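Local coordinates for Cif-like 1 (Burkholderia cenocepacia, PDB 7JQY), which probably acts as an epoxide hydrolase of the alpha/beta hydrolase fold and assembles as an octamer, at residues B[30-34]-B[35-39]; B[104-107]-B[108-112]; B[128-131]-B[132-136]; B[229-232]-B[233-236]. The protein carries 1 engineered substitution. One frame throughout, in Å; residues are numbered along the deposited sequence.

Interaction 1 of 4, residues B[30-34]-B[35-39]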
loop_
_atom_site.group_PDB
_atom_site.type_symbol
_atom_site.label_atom_id
_atom_site.label_comp_id
_atom_site.label_asym_id
_atom_site.label_seq_id
_atom_site.Cartn_x
_atom_site.Cartn_y
_atom_site.Cartn_z
ATOM N N TYR B 30 -32.648 16.435 -2.531
ATOM C CA TYR B 30 -32.002 16.882 -1.308
ATOM C C TYR B 30 -32.968 17.762 -0.536
ATOM O O TYR B 30 -33.828 18.433 -1.117
ATOM C CB TYR B 30 -30.719 17.676 -1.575
ATOM C CG TYR B 30 -29.560 16.874 -2.124
ATOM C CD1 TYR B 30 -29.149 17.034 -3.442
ATOM C CD2 TYR B 30 -28.856 15.989 -1.322
ATOM C CE1 TYR B 30 -28.077 16.307 -3.954
ATOM C CE2 TYR B 30 -27.790 15.268 -1.817
ATOM C CZ TYR B 30 -27.400 15.431 -3.133
ATOM O OH TYR B 30 -26.337 14.714 -3.634
ATOM N N ALA B 31 -32.835 17.741 0.784
ATOM C CA ALA B 31 -33.585 18.638 1.648
ATOM C C ALA B 31 -32.596 19.328 2.566
ATOM O O ALA B 31 -31.871 18.667 3.313
ATOM C CB ALA B 31 -34.645 17.891 2.455
ATOM N N GLN B 32 -32.540 20.644 2.487
ATOM C CA GLN B 32 -31.672 21.405 3.366
ATOM C C GLN B 32 -32.424 21.604 4.671
ATOM O O GLN B 32 -33.514 22.186 4.685
ATOM C CB GLN B 32 -31.267 22.739 2.734
ATOM C CG GLN B 32 -30.128 23.447 3.454
ATOM C CD GLN B 32 -28.828 22.671 3.376
ATOM O OE1 GLN B 32 -28.398 22.278 2.297
ATOM N NE2 GLN B 32 -28.210 22.422 4.529
ATOM N N LEU B 33 -31.868 21.090 5.754
ATOM C CA LEU B 33 -32.420 21.398 7.054
ATOM C C LEU B 33 -31.633 22.593 7.552
ATOM O O LEU B 33 -30.925 23.235 6.772
ATOM C CB LEU B 33 -32.354 20.179 7.970
ATOM C CG LEU B 33 -32.972 18.953 7.296
ATOM C CD1 LEU B 33 -33.089 17.775 8.260
ATOM C CD2 LEU B 33 -34.330 19.310 6.702
ATOM N N ASP B 34 -31.722 22.907 8.844
ATOM C CA ASP B 34 -31.183 24.199 9.260
ATOM C C ASP B 34 -29.686 24.270 9.063
ATOM O O ASP B 34 -29.157 25.349 8.771
ATOM C CB ASP B 34 -31.495 24.486 10.730
ATOM C CG ASP B 34 -32.858 25.053 10.926
ATOM O OD1 ASP B 34 -33.306 25.786 10.026
ATOM O OD2 ASP B 34 -33.475 24.754 11.963
ATOM N N ASP B 35 -29.006 23.141 9.147
ATOM C CA ASP B 35 -27.585 23.145 8.867
ATOM C C ASP B 35 -27.131 21.903 8.109
ATOM O O ASP B 35 -26.113 21.973 7.409
ATOM C CB ASP B 35 -26.833 23.341 10.195
ATOM C CG ASP B 35 -25.672 24.331 10.014
ATOM O OD1 ASP B 35 -25.668 25.057 8.969
ATOM O OD2 ASP B 35 -24.904 24.548 10.946
ATOM N N VAL B 36 -27.851 20.753 8.263
ATOM C CA VAL B 36 -27.535 19.446 7.676
ATOM C C VAL B 36 -28.390 19.243 6.424
ATOM O O VAL B 36 -29.586 19.558 6.426
ATOM C CB VAL B 36 -27.823 18.316 8.685
ATOM C CG1 VAL B 36 -27.707 16.938 8.036
ATOM C CG2 VAL B 36 -26.912 18.448 9.896
ATOM N N ARG B 37 -27.795 18.715 5.346
ATOM C CA ARG B 37 -28.548 18.345 4.143
ATOM C C ARG B 37 -28.789 16.838 4.092
ATOM O O ARG B 37 -27.852 16.050 4.265
ATOM C CB ARG B 37 -27.818 18.798 2.871
ATOM C CG ARG B 37 -28.549 18.473 1.550
ATOM C CD ARG B 37 -27.818 19.087 0.339
ATOM N NE ARG B 37 -26.625 18.310 0.019
ATOM C CZ ARG B 37 -25.824 18.513 -1.023
ATOM N NH1 ARG B 37 -26.066 19.491 -1.890
ATOM N NH2 ARG B 37 -24.769 17.724 -1.197
ATOM N N LEU B 38 -30.045 16.444 3.863
ATOM C CA LEU B 38 -30.424 15.044 3.750
ATOM C C LEU B 38 -30.777 14.710 2.307
ATOM O O LEU B 38 -31.432 15.498 1.616
ATOM C CB LEU B 38 -31.618 14.695 4.652
ATOM C CG LEU B 38 -31.395 14.682 6.165
ATOM C CD1 LEU B 38 -32.511 13.897 6.845
ATOM C CD2 LEU B 38 -30.029 14.128 6.539
ATOM N N HIS B 39 -30.345 13.527 1.873
ATOM C CA HIS B 39 -30.641 12.976 0.560
ATOM C C HIS B 39 -31.770 11.959 0.668
ATOM O O HIS B 39 -31.849 11.201 1.639
ATOM C CB HIS B 39 -29.384 12.327 -0.026
ATOM C CG HIS B 39 -29.621 11.538 -1.273
ATOM N ND1 HIS B 39 -29.730 10.164 -1.272
ATOM C CD2 HIS B 39 -29.734 11.925 -2.567
ATOM C CE1 HIS B 39 -29.921 9.739 -2.507
ATOM N NE2 HIS B 39 -29.926 10.788 -3.313
#
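D35 sits at the turn, and its backbone O lies 3.6 Å from Q32 NE2, which bends back over the loop. V36 follows. Its backbone O accepts the N-H of L33 at 2.8 Å, and CB and CG of L33 rest against the same oxygen. The V36 side chain is buried against R84 and P92.

R37 carries the main side-chain contact. Its CG is anti to the backbone N (chi1 -179°), and the chain bends at chi3, which lays the guanidinium flat over one face of the Y30 ring. R37 CZ is 3.9 Å from the centroid of the Y30 ring, and the guanidinium and ring planes are 17° apart: a stacked cation-pi pair. The nearest atoms, R37 NE and Y30 CD2, are 3.5 Å apart. Q32 OE1 flanks the other end of the arginine, 3.6 Å from R37 CB. R37 NH1 and NH2 bond to T199 O and K196 O of the second subunit, so the stack lies at a subunit interface.

L38 pairs with A31 through two backbone hydrogen bonds. L38 CG also meets L33 CD1 at 4.1 Å. H39 sets its CB 3.8 Å from Y30 CE2, while its ND1 bonds to D82.

The whole is a beta hairpin. Strands 26-32 and 37-43 are the antiparallel first pair of the alpha/beta hydrolase sheet.

Interaction 2 of 4, residues B[104-107]-B[108-112]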
loop_
_atom_site.group_PDB
_atom_site.type_symbol
_atom_site.label_atom_id
_atom_site.label_comp_id
_atom_site.label_asym_id
_atom_site.label_seq_id
_atom_site.Cartn_x
_atom_site.Cartn_y
_atom_site.Cartn_z
ATOM N N ASP B 104 -34.740 15.211 12.445
ATOM C CA ASP B 104 -34.343 15.444 11.060
ATOM C C ASP B 104 -35.398 14.912 10.101
ATOM O O ASP B 104 -35.795 15.591 9.146
ATOM C CB ASP B 104 -33.000 14.779 10.772
ATOM C CG ASP B 104 -31.882 15.324 11.624
ATOM O OD1 ASP B 104 -30.940 14.550 11.912
ATOM O OD2 ASP B 104 -31.929 16.523 11.982
ATOM N N ILE B 105 -35.875 13.691 10.347
ATOM C CA ILE B 105 -36.856 13.102 9.446
ATOM C C ILE B 105 -38.143 13.909 9.468
ATOM O O ILE B 105 -38.792 14.106 8.432
ATOM C CB ILE B 105 -37.106 11.629 9.815
ATOM C CG1 ILE B 105 -35.780 10.875 9.822
ATOM C CG2 ILE B 105 -38.109 11.017 8.854
ATOM C CD1 ILE B 105 -34.987 11.065 8.530
ATOM N N ARG B 106 -38.518 14.414 10.642
ATOM C CA ARG B 106 -39.730 15.217 10.739
ATOM C C ARG B 106 -39.592 16.537 9.983
ATOM O O ARG B 106 -40.528 16.964 9.299
ATOM C CB ARG B 106 -40.073 15.461 12.205
ATOM C CG ARG B 106 -41.346 16.242 12.404
ATOM C CD ARG B 106 -41.746 16.221 13.852
ATOM N NE ARG B 106 -42.991 16.937 14.081
ATOM C CZ ARG B 106 -43.063 18.108 14.702
ATOM N NH1 ARG B 106 -41.948 18.733 15.066
ATOM N NH2 ARG B 106 -44.243 18.688 14.880
ATOM N N ALA B 107 -38.442 17.199 10.095
ATOM C CA ALA B 107 -38.259 18.470 9.395
ATOM C C ALA B 107 -38.353 18.293 7.885
ATOM O O ALA B 107 -38.936 19.133 7.193
ATOM C CB ALA B 107 -36.919 19.095 9.777
ATOM N N LEU B 108 -37.835 17.176 7.365
ATOM C CA LEU B 108 -37.899 16.914 5.931
ATOM C C LEU B 108 -39.324 16.607 5.484
ATOM O O LEU B 108 -39.749 17.043 4.410
ATOM C CB LEU B 108 -36.969 15.744 5.585
ATOM C CG LEU B 108 -36.936 15.151 4.170
ATOM C CD1 LEU B 108 -35.569 14.533 3.901
ATOM C CD2 LEU B 108 -38.030 14.119 3.927
ATOM N N VAL B 109 -40.077 15.862 6.294
ATOM C CA VAL B 109 -41.474 15.595 5.961
ATOM C C VAL B 109 -42.267 16.893 5.946
ATOM O O VAL B 109 -43.124 17.111 5.078
ATOM C CB VAL B 109 -42.084 14.588 6.956
ATOM C CG1 VAL B 109 -43.591 14.507 6.755
ATOM C CG2 VAL B 109 -41.432 13.216 6.816
ATOM N N HIS B 110 -42.004 17.770 6.915
ATOM C CA HIS B 110 -42.696 19.050 6.953
ATOM C C HIS B 110 -42.321 19.922 5.761
ATOM O O HIS B 110 -43.173 20.640 5.232
ATOM C CB HIS B 110 -42.409 19.746 8.282
ATOM C CG HIS B 110 -43.075 19.085 9.452
ATOM N ND1 HIS B 110 -43.455 19.775 10.584
ATOM C CD2 HIS B 110 -43.448 17.796 9.654
ATOM C CE1 HIS B 110 -44.023 18.938 11.437
ATOM N NE2 HIS B 110 -44.031 17.732 10.896
ATOM N N GLN B 111 -41.068 19.848 5.303
ATOM C CA GLN B 111 -40.677 20.621 4.128
ATOM C C GLN B 111 -41.362 20.117 2.868
ATOM O O GLN B 111 -41.559 20.896 1.932
ATOM C CB GLN B 111 -39.164 20.577 3.924
ATOM C CG GLN B 111 -38.368 21.487 4.817
ATOM C CD GLN B 111 -36.955 21.667 4.302
ATOM O OE1 GLN B 111 -36.636 21.239 3.189
ATOM N NE2 GLN B 111 -36.096 22.283 5.112
ATOM N N LEU B 112 -41.768 18.850 2.835
ATOM C CA LEU B 112 -42.465 18.318 1.678
ATOM C C LEU B 112 -43.960 18.558 1.751
ATOM O O LEU B 112 -44.697 18.079 0.883
ATOM C CB LEU B 112 -42.191 16.819 1.539
ATOM C CG LEU B 112 -40.751 16.477 1.169
ATOM C CD1 LEU B 112 -40.556 14.987 1.031
ATOM C CD2 LEU B 112 -40.383 17.188 -0.120
#
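R106 and H110 lie one turn apart on helix 98-111, and R106 sets the contact. Its CB points away from the following turn. CG is anti to the backbone N (chi1 -178°), and the chain then runs extended to NE, which carries it past the imidazole. CG meets H110 NE2 at 3.4 Å. CD is further off, 4.0 Å from H110 NE2. NE lies 3.5 Å from H110 CE1. It also comes near H110 NE2, but at an angle too poor for a hydrogen bond. At the tip, CZ and NH2 are both 3.5 Å from H110 CE1. That carbon sits over one face of the guanidinium, toward its rim. The two planes are 67° apart, so the groups are not stacked.

The backbone bond from H110 N to R106 O, 2.9 Å, fixes the spacing of the two residues. H110 CD2 also leans on R106 O at 3.1 Å. W136 makes a cation-pi contact with the arginine.

E139, outside this stretch, bridges the two side chains. Its OE2 forms a salt bridge with R106 NH2, and its OE1 a hydrogen bond with H110 NE2. A shared acid probably offsets the charge of the arginine, and is consistent with a proton on H110 NE2.

Interaction 3 of 4, residues B[128-131]-B[132-136]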
loop_
_atom_site.group_PDB
_atom_site.type_symbol
_atom_site.label_atom_id
_atom_site.label_comp_id
_atom_site.label_asym_id
_atom_site.label_seq_id
_atom_site.Cartn_x
_atom_site.Cartn_y
_atom_site.Cartn_z
ATOM N N VAL B 128 -34.994 5.275 14.991
ATOM C CA VAL B 128 -35.457 6.595 14.579
ATOM C C VAL B 128 -36.970 6.599 14.393
ATOM O O VAL B 128 -37.671 7.504 14.860
ATOM C CB VAL B 128 -34.731 7.026 13.292
ATOM C CG1 VAL B 128 -35.062 8.476 12.948
ATOM C CG2 VAL B 128 -33.228 6.830 13.442
ATOM N N ALA B 129 -37.500 5.580 13.715
ATOM C CA ALA B 129 -38.939 5.537 13.472
ATOM C C ALA B 129 -39.720 5.463 14.779
ATOM O O ALA B 129 -40.764 6.109 14.923
ATOM C CB ALA B 129 -39.293 4.356 12.568
ATOM N N TYR B 130 -39.227 4.685 15.750
ATOM C CA TYR B 130 -39.906 4.621 17.039
ATOM C C TYR B 130 -39.843 5.961 17.758
ATOM O O TYR B 130 -40.853 6.438 18.289
ATOM C CB TYR B 130 -39.298 3.521 17.916
ATOM C CG TYR B 130 -39.780 3.611 19.347
ATOM C CD1 TYR B 130 -41.089 3.281 19.679
ATOM C CD2 TYR B 130 -38.939 4.056 20.360
ATOM C CE1 TYR B 130 -41.542 3.373 20.988
ATOM C CE2 TYR B 130 -39.381 4.158 21.662
ATOM C CZ TYR B 130 -40.684 3.815 21.971
ATOM O OH TYR B 130 -41.125 3.917 23.269
ATOM N N ALA B 131 -38.662 6.586 17.777
ATOM C CA ALA B 131 -38.515 7.895 18.410
ATOM C C ALA B 131 -39.379 8.943 17.727
ATOM O O ALA B 131 -39.852 9.875 18.381
ATOM C CB ALA B 131 -37.049 8.327 18.403
ATOM N N TYR B 132 -39.607 8.796 16.424
ATOM C CA TYR B 132 -40.542 9.676 15.732
ATOM C C TYR B 132 -41.948 9.502 16.289
ATOM O O TYR B 132 -42.608 10.482 16.656
ATOM C CB TYR B 132 -40.511 9.374 14.228
ATOM C CG TYR B 132 -41.066 10.454 13.305
ATOM C CD1 TYR B 132 -42.168 11.234 13.666
ATOM C CD2 TYR B 132 -40.493 10.676 12.057
ATOM C CE1 TYR B 132 -42.670 12.209 12.815
ATOM C CE2 TYR B 132 -40.988 11.644 11.203
ATOM C CZ TYR B 132 -42.072 12.407 11.586
ATOM O OH TYR B 132 -42.557 13.360 10.721
ATOM N N ALA B 133 -42.409 8.250 16.400
ATOM C CA ALA B 133 -43.755 7.997 16.901
ATOM C C ALA B 133 -43.890 8.370 18.370
ATOM O O ALA B 133 -44.957 8.822 18.796
ATOM C CB ALA B 133 -44.130 6.531 16.692
ATOM N N ALA B 134 -42.821 8.214 19.153
ATOM C CA ALA B 134 -42.914 8.530 20.574
ATOM C C ALA B 134 -43.004 10.034 20.798
ATOM O O ALA B 134 -43.724 10.489 21.696
ATOM C CB ALA B 134 -41.717 7.952 21.327
ATOM N N GLN B 135 -42.292 10.822 19.985
ATOM C CA GLN B 135 -42.264 12.270 20.168
ATOM C C GLN B 135 -43.450 12.980 19.520
ATOM O O GLN B 135 -43.885 14.021 20.023
ATOM C CB GLN B 135 -40.955 12.845 19.626
ATOM C CG GLN B 135 -39.796 12.736 20.598
ATOM C CD GLN B 135 -38.458 12.922 19.923
ATOM O OE1 GLN B 135 -37.618 13.705 20.379
ATOM N NE2 GLN B 135 -38.246 12.199 18.829
ATOM N N TRP B 136 -43.969 12.469 18.406
ATOM C CA TRP B 136 -45.088 13.100 17.702
ATOM C C TRP B 136 -46.097 12.031 17.311
ATOM O O TRP B 136 -46.324 11.764 16.126
ATOM C CB TRP B 136 -44.587 13.888 16.486
ATOM C CG TRP B 136 -43.520 14.865 16.876
ATOM C CD1 TRP B 136 -43.703 16.089 17.448
ATOM C CD2 TRP B 136 -42.100 14.683 16.768
ATOM N NE1 TRP B 136 -42.491 16.685 17.695
ATOM C CE2 TRP B 136 -41.490 15.843 17.286
ATOM C CE3 TRP B 136 -41.286 13.660 16.268
ATOM C CZ2 TRP B 136 -40.106 16.007 17.324
ATOM C CZ3 TRP B 136 -39.914 13.822 16.315
ATOM C CH2 TRP B 136 -39.339 14.987 16.840
#
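A131 and Q135 meet through the backbone oxygen of A131, which takes two hydrogen bonds from the same residue. Q135 N reaches it at 3.1 Å, as in any alpha-helix. Q135 NE2 reaches it at 2.9 Å from the opposite face of the carbonyl plane, 61° out of that plane. The glutamine is extended beyond CG, but CG stands beside the backbone N (chi1 -82°), and this brings the amide back over the preceding turn. A131 CB lies 4.1 Å from Q135 NE2, next to the bond.

Y132 follows. Its N bonds to V128 O at 2.8 Å, and its CB packs on A129 O at 3.3 Å. The ring leads away from this turn, to I105 and R106 of helix 98-111.

Helix 124-135 is the crossover of a beta-alpha-beta unit, between parallel strands 117-122 and 140-146. It starts at what is probably the nucleophile elbow (G121, S123, G125), where S123 appears to be the engineered position. V128 touches this elbow.

Y130 has its ring turned so that A134 CB lies over one face, 4.3 Å from Y130 CZ. Its ring also meets F238 edge-to-face, and F241 of the same helix 231-241 touches both Y130 and A134.

Interaction 4 of 4, residues B[229-232]-B[233-236]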
loop_
_atom_site.group_PDB
_atom_site.type_symbol
_atom_site.label_atom_id
_atom_site.label_comp_id
_atom_site.label_asym_id
_atom_site.label_seq_id
_atom_site.Cartn_x
_atom_site.Cartn_y
_atom_site.Cartn_z
ATOM N N ARG B 229 -22.092 4.774 19.001
ATOM C CA ARG B 229 -21.511 5.444 20.155
ATOM C C ARG B 229 -22.564 6.209 20.938
ATOM O O ARG B 229 -22.337 6.537 22.106
ATOM C CB ARG B 229 -20.378 6.357 19.712
ATOM C CG ARG B 229 -19.156 5.586 19.278
ATOM C CD ARG B 229 -18.378 6.322 18.198
ATOM N NE ARG B 229 -17.485 5.400 17.504
ATOM C CZ ARG B 229 -16.681 5.737 16.502
ATOM N NH1 ARG B 229 -16.649 7.002 16.058
ATOM N NH2 ARG B 229 -15.912 4.809 15.937
ATOM N N ALA B 230 -23.720 6.460 20.331
ATOM C CA ALA B 230 -24.848 7.103 20.992
ATOM C C ALA B 230 -25.792 6.116 21.684
ATOM O O ALA B 230 -26.795 6.554 22.255
ATOM C CB ALA B 230 -25.651 7.927 19.983
ATOM N N PHE B 231 -25.537 4.804 21.613
ATOM C CA PHE B 231 -26.450 3.832 22.229
ATOM C C PHE B 231 -26.739 4.102 23.705
ATOM O O PHE B 231 -27.919 4.051 24.090
ATOM C CB PHE B 231 -25.922 2.401 22.042
ATOM C CG PHE B 231 -26.247 1.796 20.703
ATOM C CD1 PHE B 231 -27.099 2.440 19.815
ATOM C CD2 PHE B 231 -25.658 0.606 20.312
ATOM C CE1 PHE B 231 -27.381 1.885 18.570
ATOM C CE2 PHE B 231 -25.934 0.045 19.075
ATOM C CZ PHE B 231 -26.794 0.682 18.200
ATOM N N PRO B 232 -25.756 4.399 24.572
ATOM C CA PRO B 232 -26.117 4.666 25.980
ATOM C C PRO B 232 -27.127 5.788 26.142
ATOM O O PRO B 232 -28.100 5.644 26.896
ATOM C CB PRO B 232 -24.772 5.020 26.640
ATOM C CG PRO B 232 -23.716 4.668 25.678
ATOM C CD PRO B 232 -24.308 4.179 24.404
ATOM N N GLN B 233 -26.952 6.881 25.398
ATOM C CA GLN B 233 -27.908 7.979 25.438
ATOM C C GLN B 233 -29.271 7.537 24.926
ATOM O O GLN B 233 -30.310 7.967 25.446
ATOM C CB GLN B 233 -27.367 9.149 24.611
ATOM C CG GLN B 233 -28.306 10.309 24.443
ATOM C CD GLN B 233 -27.676 11.460 23.645
ATOM O OE1 GLN B 233 -26.522 11.381 23.197
ATOM N NE2 GLN B 233 -28.438 12.531 23.468
ATOM N N ASP B 234 -29.284 6.686 23.894
ATOM C CA ASP B 234 -30.538 6.154 23.369
ATOM C C ASP B 234 -31.248 5.275 24.399
ATOM O O ASP B 234 -32.482 5.253 24.460
ATOM C CB ASP B 234 -30.270 5.364 22.083
ATOM C CG ASP B 234 -29.757 6.251 20.931
ATOM O OD1 ASP B 234 -30.329 7.336 20.707
ATOM O OD2 ASP B 234 -28.776 5.857 20.262
ATOM N N GLU B 235 -30.488 4.495 25.168
ATOM C CA GLU B 235 -31.101 3.617 26.166
ATOM C C GLU B 235 -31.838 4.437 27.215
ATOM O O GLU B 235 -33.019 4.198 27.488
ATOM C CB GLU B 235 -30.042 2.725 26.802
ATOM C CG GLU B 235 -29.607 1.598 25.887
ATOM C CD GLU B 235 -28.358 0.899 26.366
ATOM O OE1 GLU B 235 -27.655 1.464 27.235
ATOM O OE2 GLU B 235 -28.084 -0.222 25.875
ATOM N N THR B 236 -31.167 5.448 27.768
ATOM C CA THR B 236 -31.802 6.341 28.732
ATOM C C THR B 236 -33.024 7.018 28.126
ATOM O O THR B 236 -34.094 7.066 28.744
ATOM C CB THR B 236 -30.795 7.398 29.198
ATOM O OG1 THR B 236 -29.540 6.774 29.496
ATOM C CG2 THR B 236 -31.299 8.137 30.421
HETATM O O HOH W 1 -24.192 7.803 24.490
#
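F231 and D234 are turned so that the carboxylate meets the edge of the ring. D234 OD2 lies in the ring plane, 3.8 Å from F231 CD1, and the two planes are 63° apart. The oxygen therefore faces the C-H rim and not the pi face. D234 CG stands beside its own backbone N (chi1 -66°), which turns the carboxylate back over the start of the helix. D234 N donates to A230 O at 3.0 Å, and this draws the residue to that carbonyl. There OD2 also comes within 2.9 Å of A230 O. Both are acceptors, so this is no hydrogen bond. K98 forms a salt bridge with OD2, and its charge probably makes the close approach tolerable.

The F231 ring reaches W156, F170 and Y228, and touches I124 and M127 of helix 124-135.

E235 runs back along the F231 carbonyl. Its CG passes 3.5 Å from F231 O, and its OE1 lies 3.8 Å from P232 CA. E235 OE2 forms a salt bridge with K160 and a hydrogen bond with W156. T236 doubles its grip on the P232 carbonyl. T236 OG1 and T236 N each donate to P232 O at 3.2 Å, from opposite faces of its plane.

P232 has no N-H to offer. Q233 N donates to a water at 3.0 Å, and that water donates to R229 O.

The positive end of helix 231-241 would probably stabilise D234. E235 probably relies mainly on its outside partners. K98 at D234 and K160 at E235 would probably favour the charged form of each acid.

All four contacts are local and follow one another along the chain, so none nests in or crosses another. Interaction 1 closes the hairpin between strands 26-32 and 37-43. Interaction 2 spans the last turns of helix 98-111 and packs on that hairpin: Q111 NE2 probably bonds to Q32 O at 2.6 Å, and L108 meets A31. Interaction 3 lies on helix 124-135, beside interaction 2. Y132 and W136 pack on R106 there, with R106 CD 3.3 Å from W136 CD2. Interaction 4 opens helix 231-241. Its nearest atoms are about 7 Å from interaction 3, but the two helices meet through F238 and F241.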